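Local coordinates for conserved membrane protein (Chlamydia abortus, PDB 6GZU), which acts as a secreted effector that combines deubiquitinating and acetyltransferase activities and induces fragmentation of the Golgi, at residues Ile51-Leu61 with Ser168-Tyr177; Ile139-Phe150 with Phe211-Asp220. All blocks are in the same frame, centred on the assembly; numbering follows the deposited sequence.

Overall arrangement
After helix 20-33 and the edge strand 37-38 the chain reaches helix 51-58, just beyond whose end His60 binds the zinc ion. It then forms sheet strands 100-107, 134-141 and 146-150. Helix 159-174 follows, and contact 1 closes the long loop back to residues 51-61. The chain returns to the sheet at strand 188-191, completing a beta-alpha-beta crossover with strand 146-150. Helix 204-217 comes next, and contact 2 ties its end to the hairpin 139-150. The segments alternate, so the two closures cross rather than nest. The helices of contact 1 cover one face of the sheet, and helix 204-217 of contact 2 covers the opposite face. They meet where Arg145 NH2 reaches Tyr177 O and Leu173 packs on Val140.

Contact 1. Residues Ile51-Leu61 with Ser168-Tyr177; sequences IERAVLKDLHL and SIATRLGNVY. With ZN (zinc ion), chain C.
Ile51 starts the contact with its CG1 branch, which lies across CD1 of Ile169. Glu52 follows, its CB and CG sliding past Ile169 CG1. The extended chain, CG anti to the backbone N (chi1 173°), brings the carboxylate to the start of segment 168-177. There Glu52 OE2 accepts from Arg172 NE (2.8 Å) in a salt bridge. In one of its two conformers, Ser168 OG donates to Glu52 OE2 (2.7 Å), from the opposite face of the carboxylate plane to Arg172 NE. A water joins Glu52 OE1 to Arg172 NH2. Val55 presents CG2 to Ile169 CD1 and CG1 to Leu173 CD1. Leu56 CD1 lies 3.9 Å from Arg172 CD, against the aliphatic part of the arginine. Leu59 CD1 meets Leu173 CD2 at 3.6 Å. A Schellman motif ends the helix, with His60 at positive phi and Leu61 N bonded to Leu56 O. His60 NE2 binds the zinc ion at 2.0 Å, with Cys78, His80 and Cys95 completing the site. Leu61 packs on Leu173 and Val176. The two helices run nearly parallel, their axes 24° apart. Val55 and Leu173 both rest on Val140 of strand 134-141, while Ile51 and Leu59 touch strand 100-107.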
loop_
_atom_site.group_PDB
_atom_site.type_symbol
_atom_site.label_atom_id
_atom_site.label_comp_id
_atom_site.label_asym_id
_atom_site.label_seq_id
_atom_site.Cartn_x
_atom_site.Cartn_y
_atom_site.Cartn_z
ATOM N N ILE A 51 -4.539 -8.935 -0.702
ATOM C CA ILE A 51 -3.268 -8.277 -0.341
ATOM C C ILE A 51 -2.130 -9.294 -0.090
ATOM O O ILE A 51 -1.024 -9.048 -0.521
ATOM C CB ILE A 51 -3.467 -7.289 0.868
ATOM C CG1 ILE A 51 -2.178 -6.587 1.260
ATOM C CG2 ILE A 51 -4.037 -8.014 2.088
ATOM C CD1 ILE A 51 -1.548 -5.701 0.178
ATOM N N GLU A 52 -2.395 -10.437 0.545
ATOM C CA GLU A 52 -1.291 -11.349 0.826
ATOM C C GLU A 52 -0.697 -11.871 -0.498
ATOM O O GLU A 52 0.541 -11.927 -0.667
ATOM C CB GLU A 52 -1.728 -12.505 1.718
ATOM C CG GLU A 52 -0.625 -13.554 1.884
ATOM C CD GLU A 52 -1.068 -14.675 2.762
ATOM O OE1 GLU A 52 -2.274 -15.053 2.770
ATOM O OE2 GLU A 52 -0.213 -15.221 3.474
ATOM N N ARG A 53 -1.571 -12.298 -1.415
ATOM C CA ARG A 53 -1.100 -12.810 -2.725
ATOM C C ARG A 53 -0.313 -11.723 -3.462
ATOM O O ARG A 53 0.739 -12.008 -4.074
ATOM C CB ARG A 53 -2.283 -13.337 -3.560
ATOM C CG ARG A 53 -1.962 -13.862 -4.948
ATOM C CD ARG A 53 -1.162 -15.125 -4.919
ATOM N NE ARG A 53 -1.868 -16.212 -4.233
ATOM C CZ ARG A 53 -2.703 -17.080 -4.814
ATOM N NH1 ARG A 53 -2.974 -17.003 -6.125
ATOM N NH2 ARG A 53 -3.273 -18.034 -4.071
ATOM N N ALA A 54 -0.758 -10.468 -3.397
ATOM C CA ALA A 54 -0.047 -9.385 -4.065
ATOM C C ALA A 54 1.356 -9.179 -3.506
ATOM O O ALA A 54 2.363 -9.051 -4.257
ATOM C CB ALA A 54 -0.859 -8.072 -4.010
ATOM N N VAL A 55 1.463 -9.166 -2.185
ATOM C CA VAL A 55 2.758 -9.033 -1.537
ATOM C C VAL A 55 3.677 -10.191 -1.895
ATOM O O VAL A 55 4.859 -9.973 -2.245
ATOM C CB VAL A 55 2.553 -8.973 0.005
ATOM C CG1 VAL A 55 3.896 -9.100 0.723
ATOM C CG2 VAL A 55 1.835 -7.675 0.416
ATOM N N LEU A 56 3.185 -11.422 -1.775
ATOM C CA LEU A 56 4.022 -12.573 -2.109
ATOM C C LEU A 56 4.480 -12.551 -3.552
ATOM O O LEU A 56 5.663 -12.798 -3.832
ATOM C CB LEU A 56 3.301 -13.886 -1.821
ATOM C CG LEU A 56 2.947 -14.103 -0.359
ATOM C CD1 LEU A 56 2.018 -15.331 -0.150
ATOM C CD2 LEU A 56 4.244 -14.310 0.424
ATOM N N LYS A 57 3.601 -12.189 -4.481
ATOM C CA LYS A 57 4.031 -12.120 -5.894
ATOM C C LYS A 57 5.063 -11.008 -6.077
ATOM O O LYS A 57 6.052 -11.182 -6.801
ATOM C CB LYS A 57 2.847 -11.891 -6.847
ATOM C CG LYS A 57 1.961 -13.143 -7.049
ATOM C CD LYS A 57 0.699 -12.815 -7.859
ATOM C CE LYS A 57 1.068 -12.359 -9.281
ATOM N NZ LYS A 57 1.907 -13.380 -10.006
ATOM N N ASP A 58 4.882 -9.864 -5.414
ATOM C CA ASP A 58 5.842 -8.762 -5.633
ATOM C C ASP A 58 7.226 -9.061 -5.058
ATOM O O ASP A 58 8.224 -8.554 -5.554
ATOM C CB ASP A 58 5.288 -7.439 -5.071
ATOM C CG ASP A 58 4.181 -6.893 -5.900
ATOM O OD1 ASP A 58 4.198 -7.147 -7.118
ATOM O OD2 ASP A 58 3.320 -6.184 -5.382
ATOM N N LEU A 59 7.292 -9.949 -4.058
ATOM C CA LEU A 59 8.581 -10.399 -3.511
ATOM C C LEU A 59 9.072 -11.673 -4.177
ATOM O O LEU A 59 10.044 -12.296 -3.703
ATOM C CB LEU A 59 8.442 -10.651 -1.999
ATOM C CG LEU A 59 8.138 -9.329 -1.269
ATOM C CD1 LEU A 59 7.724 -9.638 0.203
ATOM C CD2 LEU A 59 9.371 -8.499 -1.335
ATOM N N HIS A 60 8.437 -12.062 -5.282
ATOM C CA HIS A 60 8.795 -13.298 -6.023
ATOM C C HIS A 60 8.753 -14.565 -5.194
ATOM O O HIS A 60 9.569 -15.485 -5.403
ATOM C CB HIS A 60 10.144 -13.110 -6.730
ATOM C CG HIS A 60 10.220 -11.808 -7.474
ATOM N ND1 HIS A 60 10.835 -10.682 -6.961
ATOM C CD2 HIS A 60 9.682 -11.426 -8.652
ATOM C CE1 HIS A 60 10.740 -9.684 -7.829
ATOM N NE2 HIS A 60 10.048 -10.109 -8.867
ATOM N N LEU A 61 7.803 -14.603 -4.264
ATOM C CA LEU A 61 7.573 -15.731 -3.397
ATOM C C LEU A 61 6.334 -16.517 -3.766
ATOM O O LEU A 61 5.879 -17.352 -2.986
ATOM C CB LEU A 61 7.457 -15.248 -1.959
ATOM C CG LEU A 61 8.787 -14.735 -1.391
ATOM C CD1 LEU A 61 8.533 -14.003 -0.101
ATOM C CD2 LEU A 61 9.742 -15.860 -1.177
ATOM N N SER A 168 -0.830 -13.262 8.396
ATOM C CA SER A 168 -0.327 -14.289 7.512
ATOM C C SER A 168 0.868 -13.734 6.712
ATOM O O SER A 168 1.902 -14.415 6.560
ATOM C CB SER A 168 -1.446 -14.777 6.617
ATOM O OG SER A 168 -1.060 -15.921 5.916
ATOM N N ILE A 169 0.781 -12.505 6.215
ATOM C CA ILE A 169 1.931 -11.886 5.574
ATOM C C ILE A 169 3.093 -11.858 6.555
ATOM O O ILE A 169 4.233 -12.198 6.187
ATOM C CB ILE A 169 1.567 -10.437 5.140
ATOM C CG1 ILE A 169 0.553 -10.495 3.994
ATOM C CG2 ILE A 169 2.838 -9.642 4.748
ATOM C CD1 ILE A 169 -0.150 -9.126 3.750
ATOM N N ALA A 170 2.857 -11.399 7.789
ATOM C CA ALA A 170 3.981 -11.256 8.740
ATOM C C ALA A 170 4.650 -12.591 8.973
ATOM O O ALA A 170 5.905 -12.666 9.081
ATOM C CB ALA A 170 3.476 -10.714 10.058
ATOM N N THR A 171 3.848 -13.660 9.115
ATOM C CA THR A 171 4.378 -14.992 9.395
ATOM C C THR A 171 5.154 -15.517 8.194
ATOM O O THR A 171 6.279 -16.037 8.340
ATOM C CB THR A 171 3.241 -15.918 9.753
ATOM O OG1 THR A 171 2.679 -15.443 10.988
ATOM C CG2 THR A 171 3.764 -17.391 9.966
ATOM N N ARG A 172 4.581 -15.416 6.989
ATOM C CA ARG A 172 5.277 -15.913 5.808
ATOM C C ARG A 172 6.570 -15.178 5.494
ATOM O O ARG A 172 7.568 -15.816 5.092
ATOM C CB ARG A 172 4.368 -15.912 4.579
ATOM C CG ARG A 172 3.131 -16.846 4.764
ATOM C CD ARG A 172 2.477 -17.017 3.388
ATOM N NE ARG A 172 1.165 -17.636 3.477
ATOM C CZ ARG A 172 1.011 -18.933 3.598
ATOM N NH1 ARG A 172 2.096 -19.697 3.602
ATOM N NH2 ARG A 172 -0.195 -19.487 3.653
ATOM N N LEU A 173 6.578 -13.855 5.645
ATOM C CA LEU A 173 7.786 -13.088 5.368
ATOM C C LEU A 173 8.844 -13.326 6.437
ATOM O O LEU A 173 10.031 -13.307 6.122
ATOM C CB LEU A 173 7.512 -11.596 5.225
ATOM C CG LEU A 173 6.537 -11.270 4.082
ATOM C CD1 LEU A 173 6.527 -9.787 3.865
ATOM C CD2 LEU A 173 6.993 -12.000 2.764
ATOM N N GLY A 174 8.433 -13.569 7.691
ATOM C CA GLY A 174 9.413 -13.911 8.727
ATOM C C GLY A 174 10.198 -15.176 8.458
ATOM O O GLY A 174 11.344 -15.357 8.916
ATOM N N ASN A 175 9.610 -16.055 7.670
ATOM C CA ASN A 175 10.279 -17.316 7.338
ATOM C C ASN A 175 11.339 -17.100 6.240
ATOM O O ASN A 175 12.176 -17.986 5.984
ATOM C CB ASN A 175 9.260 -18.335 6.828
ATOM C CG ASN A 175 8.295 -18.820 7.899
ATOM O OD1 ASN A 175 8.615 -18.848 9.090
ATOM N ND2 ASN A 175 7.105 -19.233 7.469
ATOM N N VAL A 176 11.266 -15.972 5.555
ATOM C CA VAL A 176 12.172 -15.688 4.427
ATOM C C VAL A 176 13.250 -14.687 4.797
ATOM O O VAL A 176 14.396 -14.812 4.354
ATOM C CB VAL A 176 11.353 -15.165 3.192
ATOM C CG1 VAL A 176 12.296 -14.693 2.028
ATOM C CG2 VAL A 176 10.384 -16.266 2.718
ATOM N N TYR A 177 12.871 -13.661 5.568
ATOM C CA TYR A 177 13.777 -12.600 6.020
ATOM C C TYR A 177 14.033 -12.828 7.492
ATOM O O TYR A 177 13.205 -12.426 8.320
ATOM C CB TYR A 177 13.148 -11.233 5.797
ATOM C CG TYR A 177 12.892 -10.996 4.324
ATOM C CD1 TYR A 177 13.854 -10.444 3.511
ATOM C CD2 TYR A 177 11.670 -11.391 3.740
ATOM C CE1 TYR A 177 13.605 -10.257 2.182
ATOM C CE2 TYR A 177 11.413 -11.219 2.420
ATOM C CZ TYR A 177 12.397 -10.660 1.626
ATOM O OH TYR A 177 12.262 -10.435 0.276
HETATM ZN ZN ZN C . 9.839 -8.845 -10.372
HETATM O O HOH W 1 -2.735 -17.702 3.339
#

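Contact 2. Residues Ile139-Phe150 with Phe211-Asp220; sequences IVNLDRREVVFF and FLDKYLDNPD
Ile139 and Tyr215 join a beta-hairpin to the end of helix 204-217. Strands 139-141 and 146-150 pair antiparallel, with a G1 bulge at Arg145 and Glu146. The helix runs along one face of this hairpin, close to parallel with strand 139-141, within a domain of the Ulp1 protease family. Rings make the first group of contacts. Phe150 and Phe211 form an offset stack, with centroids 4.6 Å apart and planes at 16°. Phe211 CB also sits over the Phe150 ring. Ile139 CD1 makes a CH-pi contact with Tyr215, 3.9 Å from the ring centroid. Aliphatic packing fills in around these rings. Ile139 CD1 meets Leu212 CD1, and Val148 touches Phe211 with CG1 and Tyr215 with CG2. Hydrogen bonds grip the buried Tyr215 OH twice. It donates to the anti lone pair of Glu146 OE2 at 2.6 Å and accepts from Asn141 ND2 at 2.9 Å. Charged groups close the hairpin end. Arg144 NE forms a salt bridge with Glu146 OE1 (3.1 Å), which also pairs with Lys190. Arg144 NH2 reaches Asp220 OD1 at 3.0 Å. The arginine chain bends at chi3 (65°), and one face of its guanidinium rests on Pro219 CG. A water accepts from Arg144 NH2 and donates to both Glu146 OE2 and Pro219 O, 2.6 Å from the latter.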
loop_
_atom_site.group_PDB
_atom_site.type_symbol
_atom_site.label_atom_id
_atom_site.label_comp_id
_atom_site.label_asym_id
_atom_site.label_seq_id
_atom_site.Cartn_x
_atom_site.Cartn_y
_atom_site.Cartn_z
ATOM N N ILE A 139 1.891 -1.407 4.588
ATOM C CA ILE A 139 3.288 -1.233 4.240
ATOM C C ILE A 139 4.073 -2.463 4.721
ATOM O O ILE A 139 3.986 -2.856 5.900
ATOM C CB ILE A 139 3.892 0.007 4.951
ATOM C CG1 ILE A 139 3.110 1.281 4.620
ATOM C CG2 ILE A 139 5.422 0.129 4.572
ATOM C CD1 ILE A 139 3.494 2.472 5.491
ATOM N N VAL A 140 4.883 -3.052 3.847
ATOM C CA VAL A 140 5.838 -4.095 4.232
ATOM C C VAL A 140 7.200 -3.438 4.209
ATOM O O VAL A 140 7.633 -2.901 3.175
ATOM C CB VAL A 140 5.772 -5.302 3.273
ATOM C CG1 VAL A 140 6.925 -6.280 3.554
ATOM C CG2 VAL A 140 4.409 -5.983 3.411
ATOM N N ASN A 141 7.883 -3.459 5.355
ATOM C CA ASN A 141 9.219 -2.875 5.472
ATOM C C ASN A 141 10.181 -4.009 5.767
ATOM O O ASN A 141 10.169 -4.590 6.873
ATOM C CB ASN A 141 9.260 -1.780 6.555
ATOM C CG ASN A 141 10.571 -1.044 6.617
ATOM O OD1 ASN A 141 11.644 -1.638 6.465
ATOM N ND2 ASN A 141 10.515 0.258 6.872
ATOM N N LEU A 142 10.980 -4.385 4.771
ATOM C CA LEU A 142 11.855 -5.540 4.947
ATOM C C LEU A 142 13.006 -5.250 5.922
ATOM O O LEU A 142 13.504 -6.166 6.613
ATOM C CB LEU A 142 12.440 -5.985 3.582
ATOM C CG LEU A 142 11.444 -6.412 2.474
ATOM C CD1 LEU A 142 12.204 -6.748 1.202
ATOM C CD2 LEU A 142 10.612 -7.624 2.934
ATOM N N ASP A 143 13.452 -3.995 5.972
ATOM C CA ASP A 143 14.582 -3.632 6.829
ATOM C C ASP A 143 14.177 -3.685 8.295
ATOM O O ASP A 143 14.946 -4.149 9.146
ATOM C CB ASP A 143 15.106 -2.223 6.486
ATOM C CG ASP A 143 15.946 -2.194 5.218
ATOM O OD1 ASP A 143 16.793 -3.109 4.996
ATOM O OD2 ASP A 143 15.774 -1.238 4.444
ATOM N N ARG A 144 12.945 -3.266 8.575
ATOM C CA ARG A 144 12.454 -3.198 9.954
ATOM C C ARG A 144 11.670 -4.444 10.357
ATOM O O ARG A 144 11.298 -4.593 11.539
ATOM C CB ARG A 144 11.609 -1.924 10.184
ATOM C CG ARG A 144 12.481 -0.672 10.244
ATOM C CD ARG A 144 11.671 0.580 10.196
ATOM N NE ARG A 144 10.819 0.736 11.365
ATOM C CZ ARG A 144 11.148 1.410 12.472
ATOM N NH1 ARG A 144 12.349 1.948 12.614
ATOM N NH2 ARG A 144 10.260 1.544 13.446
ATOM N N ARG A 145 11.468 -5.357 9.406
ATOM C CA ARG A 145 10.703 -6.615 9.630
ATOM C C ARG A 145 9.351 -6.273 10.255
ATOM O O ARG A 145 8.965 -6.788 11.347
ATOM C CB ARG A 145 11.464 -7.630 10.478
ATOM C CG ARG A 145 12.772 -8.006 9.831
ATOM C CD ARG A 145 13.447 -9.139 10.659
ATOM N NE ARG A 145 12.939 -10.462 10.364
ATOM C CZ ARG A 145 12.145 -11.166 11.154
ATOM N NH1 ARG A 145 11.598 -10.626 12.249
ATOM N NH2 ARG A 145 11.828 -12.419 10.798
ATOM N N GLU A 146 8.614 -5.406 9.562
ATOM C CA GLU A 146 7.316 -4.997 10.071
ATOM C C GLU A 146 6.309 -4.925 8.953
ATOM O O GLU A 146 6.645 -4.620 7.787
ATOM C CB GLU A 146 7.413 -3.646 10.810
ATOM C CG GLU A 146 7.775 -2.456 9.940
ATOM C CD GLU A 146 8.076 -1.152 10.719
ATOM O OE1 GLU A 146 8.421 -1.229 11.913
ATOM O OE2 GLU A 146 7.927 -0.018 10.166
ATOM N N VAL A 147 5.060 -5.155 9.340
ATOM C CA VAL A 147 3.890 -4.916 8.490
ATOM C C VAL A 147 3.080 -3.845 9.177
ATOM O O VAL A 147 2.576 -4.048 10.288
ATOM C CB VAL A 147 3.058 -6.234 8.295
ATOM C CG1 VAL A 147 1.825 -5.981 7.386
ATOM C CG2 VAL A 147 3.926 -7.378 7.756
ATOM N N VAL A 148 3.031 -2.667 8.549
ATOM C CA VAL A 148 2.301 -1.542 9.101
ATOM C C VAL A 148 0.958 -1.368 8.396
ATOM O O VAL A 148 0.894 -1.343 7.169
ATOM C CB VAL A 148 3.144 -0.234 8.940
ATOM C CG1 VAL A 148 2.347 1.012 9.429
ATOM C CG2 VAL A 148 4.450 -0.414 9.734
ATOM N N PHE A 149 -0.104 -1.263 9.178
ATOM C CA PHE A 149 -1.426 -1.039 8.617
ATOM C C PHE A 149 -1.943 0.328 9.057
ATOM O O PHE A 149 -2.039 0.625 10.277
ATOM C CB PHE A 149 -2.386 -2.125 9.145
ATOM C CG PHE A 149 -3.816 -1.903 8.754
ATOM C CD1 PHE A 149 -4.200 -1.951 7.422
ATOM C CD2 PHE A 149 -4.768 -1.647 9.710
ATOM C CE1 PHE A 149 -5.526 -1.769 7.058
ATOM C CE2 PHE A 149 -6.082 -1.475 9.351
ATOM C CZ PHE A 149 -6.458 -1.515 8.042
ATOM N N PHE A 150 -2.264 1.160 8.072
ATOM C CA PHE A 150 -2.820 2.488 8.334
ATOM C C PHE A 150 -4.245 2.619 7.862
ATOM O O PHE A 150 -4.538 2.392 6.703
ATOM C CB PHE A 150 -1.956 3.560 7.634
ATOM C CG PHE A 150 -2.498 4.952 7.771
ATOM C CD1 PHE A 150 -3.475 5.416 6.888
ATOM C CD2 PHE A 150 -2.062 5.803 8.789
ATOM C CE1 PHE A 150 -4.004 6.694 7.037
ATOM C CE2 PHE A 150 -2.605 7.095 8.924
ATOM C CZ PHE A 150 -3.544 7.526 8.039
ATOM N N PHE A 211 0.332 9.957 5.331
ATOM C CA PHE A 211 1.018 9.058 6.250
ATOM C C PHE A 211 2.261 8.451 5.606
ATOM O O PHE A 211 3.340 8.411 6.237
ATOM C CB PHE A 211 0.091 7.965 6.783
ATOM C CG PHE A 211 0.803 6.986 7.659
ATOM C CD1 PHE A 211 1.199 7.367 8.948
ATOM C CD2 PHE A 211 1.161 5.749 7.154
ATOM C CE1 PHE A 211 1.923 6.509 9.771
ATOM C CE2 PHE A 211 1.865 4.843 7.958
ATOM C CZ PHE A 211 2.237 5.232 9.281
ATOM N N LEU A 212 2.109 7.925 4.402
ATOM C CA LEU A 212 3.260 7.261 3.785
ATOM C C LEU A 212 4.388 8.281 3.577
ATOM O O LEU A 212 5.563 7.980 3.774
ATOM C CB LEU A 212 2.889 6.632 2.446
ATOM C CG LEU A 212 4.060 5.886 1.773
ATOM C CD1 LEU A 212 4.520 4.702 2.638
ATOM C CD2 LEU A 212 3.583 5.399 0.435
ATOM N N ASP A 213 4.036 9.486 3.138
ATOM C CA ASP A 213 4.975 10.593 2.977
ATOM C C ASP A 213 5.838 10.768 4.235
ATOM O O ASP A 213 7.068 10.777 4.181
ATOM C CB ASP A 213 4.163 11.848 2.703
ATOM C CG ASP A 213 4.912 12.853 1.931
ATOM O OD1 ASP A 213 5.975 13.299 2.406
ATOM O OD2 ASP A 213 4.431 13.228 0.846
ATOM N N LYS A 214 5.184 10.859 5.384
ATOM C CA LYS A 214 5.895 11.055 6.626
ATOM C C LYS A 214 6.605 9.810 7.115
ATOM O O LYS A 214 7.690 9.906 7.670
ATOM C CB LYS A 214 4.889 11.515 7.674
ATOM C CG LYS A 214 4.088 12.727 7.252
ATOM C CD LYS A 214 4.632 13.946 7.863
ATOM C CE LYS A 214 3.756 15.116 7.466
ATOM N NZ LYS A 214 4.437 16.423 7.544
ATOM N N TYR A 215 5.980 8.653 6.931
ATOM C CA TYR A 215 6.579 7.367 7.328
ATOM C C TYR A 215 7.912 7.162 6.651
ATOM O O TYR A 215 8.844 6.625 7.273
ATOM C CB TYR A 215 5.626 6.197 7.004
ATOM C CG TYR A 215 6.194 4.822 7.216
ATOM C CD1 TYR A 215 6.897 4.187 6.206
ATOM C CD2 TYR A 215 6.003 4.134 8.419
ATOM C CE1 TYR A 215 7.425 2.918 6.391
ATOM C CE2 TYR A 215 6.551 2.878 8.609
ATOM C CZ TYR A 215 7.267 2.278 7.593
ATOM O OH TYR A 215 7.799 1.011 7.736
ATOM N N LEU A 216 8.007 7.526 5.371
ATOM C CA LEU A 216 9.240 7.266 4.627
ATOM C C LEU A 216 10.404 8.152 5.116
ATOM O O LEU A 216 11.587 7.817 4.915
ATOM C CB LEU A 216 9.009 7.445 3.098
ATOM C CG LEU A 216 8.136 6.326 2.476
ATOM C CD1 LEU A 216 7.762 6.687 1.048
ATOM C CD2 LEU A 216 8.873 4.954 2.490
ATOM N N ASP A 217 10.082 9.293 5.735
ATOM C CA ASP A 217 11.114 10.109 6.388
ATOM C C ASP A 217 11.401 9.689 7.831
ATOM O O ASP A 217 12.491 9.905 8.340
ATOM C CB ASP A 217 10.753 11.596 6.337
ATOM C CG ASP A 217 10.920 12.183 4.930
ATOM O OD1 ASP A 217 11.767 11.687 4.158
ATOM O OD2 ASP A 217 10.200 13.124 4.594
ATOM N N ASN A 218 10.417 9.073 8.461
ATOM C CA ASN A 218 10.538 8.623 9.855
ATOM C C ASN A 218 9.573 7.475 10.103
ATOM O O ASN A 218 8.388 7.692 10.269
ATOM C CB ASN A 218 10.201 9.780 10.806
ATOM C CG ASN A 218 10.113 9.341 12.257
ATOM O OD1 ASN A 218 10.547 8.237 12.638
ATOM N ND2 ASN A 218 9.532 10.213 13.084
ATOM N N PRO A 219 10.057 6.232 10.092
ATOM C CA PRO A 219 9.108 5.109 10.197
ATOM C C PRO A 219 8.437 4.988 11.544
ATOM O O PRO A 219 7.490 4.213 11.663
ATOM C CB PRO A 219 9.971 3.872 9.953
ATOM C CG PRO A 219 11.357 4.353 10.271
ATOM C CD PRO A 219 11.425 5.783 9.830
ATOM N N ASP A 220 8.892 5.743 12.533
ATOM C CA ASP A 220 8.152 5.840 13.812
ATOM C C ASP A 220 7.064 6.908 13.837
ATOM O O ASP A 220 6.437 7.137 14.874
ATOM C CB ASP A 220 9.105 6.049 14.980
ATOM C CG ASP A 220 10.015 4.870 15.179
ATOM O OD1 ASP A 220 9.499 3.736 15.271
ATOM O OD2 ASP A 220 11.243 5.074 15.179
HETATM O O HOH W 2 7.416 1.692 12.358
HETATM O O HOH W 3 12.607 3.005 15.133
#